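Local coordinates for putrescine aminotransferase (PDB 6GWI), which probably transfers amino groups from amines such as putrescine to keto acceptors, using pyridoxal-5'-phosphate as cofactor, at residues Q199-L210 against Y238-Y249. Numbering follows the deposited sequence.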
loop_
_atom_site.group_PDB
_atom_site.type_symbol
_atom_site.label_atom_id
_atom_site.label_comp_id
_atom_site.label_asym_id
_atom_site.label_seq_id
_atom_site.Cartn_x
_atom_site.Cartn_y
_atom_site.Cartn_z
ATOM N N GLN B 199 -18.957 -0.800 30.031
ATOM C CA GLN B 199 -20.140 -1.563 29.650
ATOM C C GLN B 199 -21.065 -0.741 28.762
ATOM O O GLN B 199 -21.666 -1.276 27.822
ATOM C CB GLN B 199 -20.857 -2.046 30.910
ATOM C CG GLN B 199 -20.004 -3.000 31.736
ATOM C CD GLN B 199 -20.586 -3.300 33.099
ATOM O OE1 GLN B 199 -21.361 -2.514 33.644
ATOM N NE2 GLN B 199 -20.214 -4.444 33.660
ATOM N N THR B 200 -21.181 0.561 29.027
ATOM C CA THR B 200 -21.965 1.427 28.154
ATOM C C THR B 200 -21.411 1.420 26.733
ATOM O O THR B 200 -22.160 1.300 25.758
ATOM C CB THR B 200 -21.978 2.851 28.711
ATOM O OG1 THR B 200 -22.605 2.856 29.998
ATOM C CG2 THR B 200 -22.722 3.798 27.781
ATOM N N CYS B 201 -20.088 1.532 26.597
ATOM C CA CYS B 201 -19.488 1.573 25.267
ATOM C C CYS B 201 -19.612 0.234 24.550
ATOM O O CYS B 201 -19.717 0.206 23.318
ATOM C CB CYS B 201 -18.034 2.020 25.385
ATOM S SG CYS B 201 -17.906 3.731 25.956
ATOM N N ALA B 202 -19.595 -0.878 25.291
ATOM C CA ALA B 202 -19.891 -2.174 24.688
ATOM C C ALA B 202 -21.355 -2.265 24.270
ATOM O O ALA B 202 -21.673 -2.826 23.216
ATOM C CB ALA B 202 -19.543 -3.302 25.659
ATOM N N GLU B 203 -22.268 -1.744 25.098
ATOM C CA GLU B 203 -23.683 -1.769 24.741
ATOM C C GLU B 203 -23.959 -0.932 23.499
ATOM O O GLU B 203 -24.922 -1.201 22.772
ATOM C CB GLU B 203 -24.535 -1.282 25.914
ATOM C CG GLU B 203 -26.039 -1.264 25.639
ATOM C CD GLU B 203 -26.566 -2.579 25.080
ATOM O OE1 GLU B 203 -25.976 -3.640 25.374
ATOM O OE2 GLU B 203 -27.577 -2.550 24.346
ATOM N N ALA B 204 -23.131 0.085 23.241
ATOM C CA ALA B 204 -23.287 0.876 22.025
ATOM C C ALA B 204 -23.164 0.011 20.780
ATOM O O ALA B 204 -23.828 0.279 19.772
ATOM C CB ALA B 204 -22.250 2.000 21.989
ATOM N N LEU B 205 -22.318 -1.022 20.823
ATOM C CA LEU B 205 -22.216 -1.943 19.696
ATOM C C LEU B 205 -23.537 -2.665 19.461
ATOM O O LEU B 205 -24.036 -2.721 18.331
ATOM C CB LEU B 205 -21.093 -2.952 19.940
ATOM C CG LEU B 205 -20.970 -4.038 18.871
ATOM C CD1 LEU B 205 -20.677 -3.411 17.503
ATOM C CD2 LEU B 205 -19.901 -5.055 19.240
ATOM N N GLU B 206 -24.118 -3.234 20.520
ATOM C CA GLU B 206 -25.408 -3.898 20.376
ATOM C C GLU B 206 -26.452 -2.935 19.824
ATOM O O GLU B 206 -27.246 -3.300 18.949
ATOM C CB GLU B 206 -25.868 -4.466 21.717
ATOM C CG GLU B 206 -27.268 -5.060 21.670
ATOM C CD GLU B 206 -27.495 -6.128 22.723
ATOM O OE1 GLU B 206 -27.103 -5.911 23.888
ATOM O OE2 GLU B 206 -28.054 -7.192 22.381
ATOM N N GLU B 207 -26.470 -1.699 20.331
ATOM C CA GLU B 207 -27.429 -0.716 19.843
ATOM C C GLU B 207 -27.264 -0.496 18.346
ATOM O O GLU B 207 -28.250 -0.467 17.600
ATOM C CB GLU B 207 -27.253 0.606 20.595
ATOM C CG GLU B 207 -27.530 0.525 22.089
ATOM C CD GLU B 207 -27.068 1.763 22.838
ATOM O OE1 GLU B 207 -27.058 2.857 22.236
ATOM O OE2 GLU B 207 -26.716 1.642 24.031
ATOM N N LYS B 208 -26.021 -0.365 17.881
ATOM C CA LYS B 208 -25.802 -0.122 16.462
ATOM C C LYS B 208 -26.261 -1.320 15.638
ATOM O O LYS B 208 -26.890 -1.159 14.586
ATOM C CB LYS B 208 -24.326 0.158 16.196
ATOM C CG LYS B 208 -24.067 0.819 14.856
ATOM C CD LYS B 208 -24.542 2.263 14.944
ATOM C CE LYS B 208 -25.213 2.782 13.703
ATOM N NZ LYS B 208 -25.469 4.240 13.897
ATOM N N ILE B 209 -25.949 -2.532 16.109
ATOM C CA ILE B 209 -26.383 -3.753 15.433
ATOM C C ILE B 209 -27.899 -3.764 15.278
ATOM O O ILE B 209 -28.430 -4.013 14.189
ATOM C CB ILE B 209 -25.882 -4.989 16.206
ATOM C CG1 ILE B 209 -24.357 -5.095 16.092
ATOM C CG2 ILE B 209 -26.554 -6.264 15.716
ATOM C CD1 ILE B 209 -23.727 -6.045 17.093
ATOM N N LEU B 210 -28.618 -3.506 16.372
ATOM C CA LEU B 210 -30.075 -3.496 16.320
ATOM C C LEU B 210 -30.610 -2.332 15.492
ATOM O O LEU B 210 -31.699 -2.438 14.918
ATOM C CB LEU B 210 -30.640 -3.462 17.740
ATOM C CG LEU B 210 -30.270 -4.687 18.582
ATOM C CD1 LEU B 210 -30.714 -4.522 20.029
ATOM C CD2 LEU B 210 -30.875 -5.946 17.980
ATOM N N TYR B 238 -14.547 -3.342 29.297
ATOM C CA TYR B 238 -15.016 -3.103 27.937
ATOM C C TYR B 238 -14.988 -4.378 27.102
ATOM O O TYR B 238 -16.019 -4.810 26.573
ATOM C CB TYR B 238 -14.176 -2.004 27.283
ATOM C CG TYR B 238 -14.541 -1.737 25.839
ATOM C CD1 TYR B 238 -15.726 -1.093 25.509
ATOM C CD2 TYR B 238 -13.692 -2.122 24.807
ATOM C CE1 TYR B 238 -16.061 -0.845 24.188
ATOM C CE2 TYR B 238 -14.016 -1.876 23.483
ATOM C CZ TYR B 238 -15.200 -1.239 23.179
ATOM O OH TYR B 238 -15.517 -0.997 21.862
ATOM N N TRP B 239 -13.819 -4.990 26.960
ATOM C CA TRP B 239 -13.696 -6.094 26.017
ATOM C C TRP B 239 -14.458 -7.334 26.474
ATOM O O TRP B 239 -15.023 -8.040 25.629
ATOM C CB TRP B 239 -12.222 -6.420 25.766
ATOM C CG TRP B 239 -11.618 -5.528 24.710
ATOM C CD1 TRP B 239 -10.606 -4.626 24.872
ATOM C CD2 TRP B 239 -12.021 -5.435 23.337
ATOM N NE1 TRP B 239 -10.344 -3.988 23.682
ATOM C CE2 TRP B 239 -11.200 -4.467 22.725
ATOM C CE3 TRP B 239 -12.992 -6.080 22.565
ATOM C CZ2 TRP B 239 -11.319 -4.130 21.377
ATOM C CZ3 TRP B 239 -13.107 -5.747 21.227
ATOM C CH2 TRP B 239 -12.277 -4.779 20.647
ATOM N N PRO B 240 -14.502 -7.647 27.777
ATOM C CA PRO B 240 -15.377 -8.752 28.208
ATOM C C PRO B 240 -16.830 -8.518 27.845
ATOM O O PRO B 240 -17.529 -9.455 27.440
ATOM C CB PRO B 240 -15.174 -8.790 29.730
ATOM C CG PRO B 240 -13.820 -8.214 29.939
ATOM C CD PRO B 240 -13.704 -7.121 28.900
ATOM N N ALA B 241 -17.307 -7.280 27.986
ATOM C CA ALA B 241 -18.677 -6.966 27.600
ATOM C C ALA B 241 -18.850 -7.010 26.084
ATOM O O ALA B 241 -19.901 -7.434 25.591
ATOM C CB ALA B 241 -19.076 -5.600 28.161
ATOM N N VAL B 242 -17.835 -6.586 25.321
ATOM C CA VAL B 242 -17.926 -6.693 23.866
ATOM C C VAL B 242 -18.060 -8.155 23.453
ATOM O O VAL B 242 -18.853 -8.498 22.567
ATOM C CB VAL B 242 -16.710 -6.033 23.186
ATOM C CG1 VAL B 242 -16.700 -6.354 21.691
ATOM C CG2 VAL B 242 -16.713 -4.521 23.406
ATOM N N LYS B 243 -17.276 -9.038 24.078
ATOM C CA LYS B 243 -17.378 -10.459 23.765
ATOM C C LYS B 243 -18.786 -10.970 24.032
ATOM O O LYS B 243 -19.283 -11.843 23.312
ATOM C CB LYS B 243 -16.360 -11.252 24.588
ATOM C CG LYS B 243 -14.909 -10.970 24.232
ATOM C CD LYS B 243 -13.987 -12.096 24.684
ATOM C CE LYS B 243 -13.848 -12.145 26.197
ATOM N NZ LYS B 243 -12.766 -13.081 26.620
ATOM N N LYS B 244 -19.438 -10.434 25.061
ATOM C CA LYS B 244 -20.807 -10.826 25.364
ATOM C C LYS B 244 -21.746 -10.454 24.225
ATOM O O LYS B 244 -22.604 -11.254 23.829
ATOM C CB LYS B 244 -21.234 -10.160 26.675
ATOM C CG LYS B 244 -22.402 -10.816 27.395
ATOM C CD LYS B 244 -22.399 -10.481 28.891
ATOM C CE LYS B 244 -22.697 -9.010 29.166
ATOM N NZ LYS B 244 -24.096 -8.640 28.809
ATOM N N VAL B 245 -21.571 -9.257 23.659
ATOM C CA VAL B 245 -22.424 -8.794 22.566
ATOM C C VAL B 245 -22.195 -9.625 21.309
ATOM O O VAL B 245 -23.148 -10.050 20.645
ATOM C CB VAL B 245 -22.170 -7.296 22.305
ATOM C CG1 VAL B 245 -22.860 -6.825 21.021
ATOM C CG2 VAL B 245 -22.626 -6.468 23.496
ATOM N N LEU B 246 -20.929 -9.852 20.952
ATOM C CA LEU B 246 -20.616 -10.574 19.724
ATOM C C LEU B 246 -21.117 -12.011 19.756
ATOM O O LEU B 246 -21.420 -12.585 18.703
ATOM C CB LEU B 246 -19.108 -10.560 19.487
ATOM C CG LEU B 246 -18.484 -9.179 19.301
ATOM C CD1 LEU B 246 -16.972 -9.304 19.228
ATOM C CD2 LEU B 246 -19.034 -8.483 18.067
ATOM N N ALA B 247 -21.182 -12.617 20.944
ATOM C CA ALA B 247 -21.685 -13.979 21.074
ATOM C C ALA B 247 -23.164 -14.079 20.734
ATOM O O ALA B 247 -23.638 -15.169 20.394
ATOM C CB ALA B 247 -21.453 -14.495 22.496
ATOM N N LYS B 248 -23.906 -12.979 20.847
ATOM C CA LYS B 248 -25.337 -12.991 20.579
ATOM C C LYS B 248 -25.658 -12.857 19.097
ATOM O O LYS B 248 -26.772 -13.202 18.689
ATOM C CB LYS B 248 -26.011 -11.859 21.360
ATOM C CG LYS B 248 -26.052 -12.097 22.862
ATOM C CD LYS B 248 -26.413 -10.840 23.646
ATOM C CE LYS B 248 -27.715 -10.212 23.178
ATOM N NZ LYS B 248 -28.206 -9.194 24.154
ATOM N N TYR B 249 -24.715 -12.366 18.291
ATOM C CA TYR B 249 -24.958 -12.047 16.890
ATOM C C TYR B 249 -23.913 -12.713 16.008
ATOM O O TYR B 249 -22.769 -12.918 16.419
ATOM C CB TYR B 249 -24.943 -10.525 16.680
ATOM C CG TYR B 249 -25.932 -9.818 17.578
ATOM C CD1 TYR B 249 -27.286 -9.806 17.278
ATOM C CD2 TYR B 249 -25.514 -9.185 18.741
ATOM C CE1 TYR B 249 -28.196 -9.176 18.105
ATOM C CE2 TYR B 249 -26.415 -8.550 19.573
ATOM C CZ TYR B 249 -27.756 -8.552 19.252
ATOM O OH TYR B 249 -28.653 -7.920 20.078
HETATM O O HOH W 1 -17.448 0.880 21.770
#
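The Y249 ring lies between I209 CG2, over the centre of one face, and K248 CB, nearer the rim of the other. E206 OE2 meets its edge in plane, the carboxylate turned 83° from the ring. At the other end the Y238 ring carries V242 CG2 on one face, while C201 CB approaches Y238 CE1 obliquely at 3.7 Å. Y238 lies in helix 238-248 and Y249 just beyond its end; this helix packs beside helix 194-212, nearly parallel (segment axes 8.1 Å apart, crossing at -24°), on the parallel sheet of the PLP-binding domain of this fold-type I (class III) aminotransferase. Strand 217-222 lies between the helices in sequence, and its F220 touches L205, Y238 and V242 from the sheet side. A202 CB meets A241 CB at 3.4 Å, tighter than usual van der Waals contact. V245 is a knob among A202, L205, E206 and I209; its CG1, anti to the backbone N (chi1 170°), reaches L205 CD2 at 3.9 Å. L205 CD2 also touches L246 CD2 at 3.7 Å. Y238 OH, hydrogen-bonded to R146, additionally donates to a water that bonds to C201 O. Toward the C-terminal ends, E206 extends to the last turn of its partner helix and the residue beyond. There E206 OE2 accepts two hydrogen bonds: one from K248 NZ at 2.7 Å, part of a salt bridge and on its syn lone pair, and a very short one from Y249 OH at 2.5 Å.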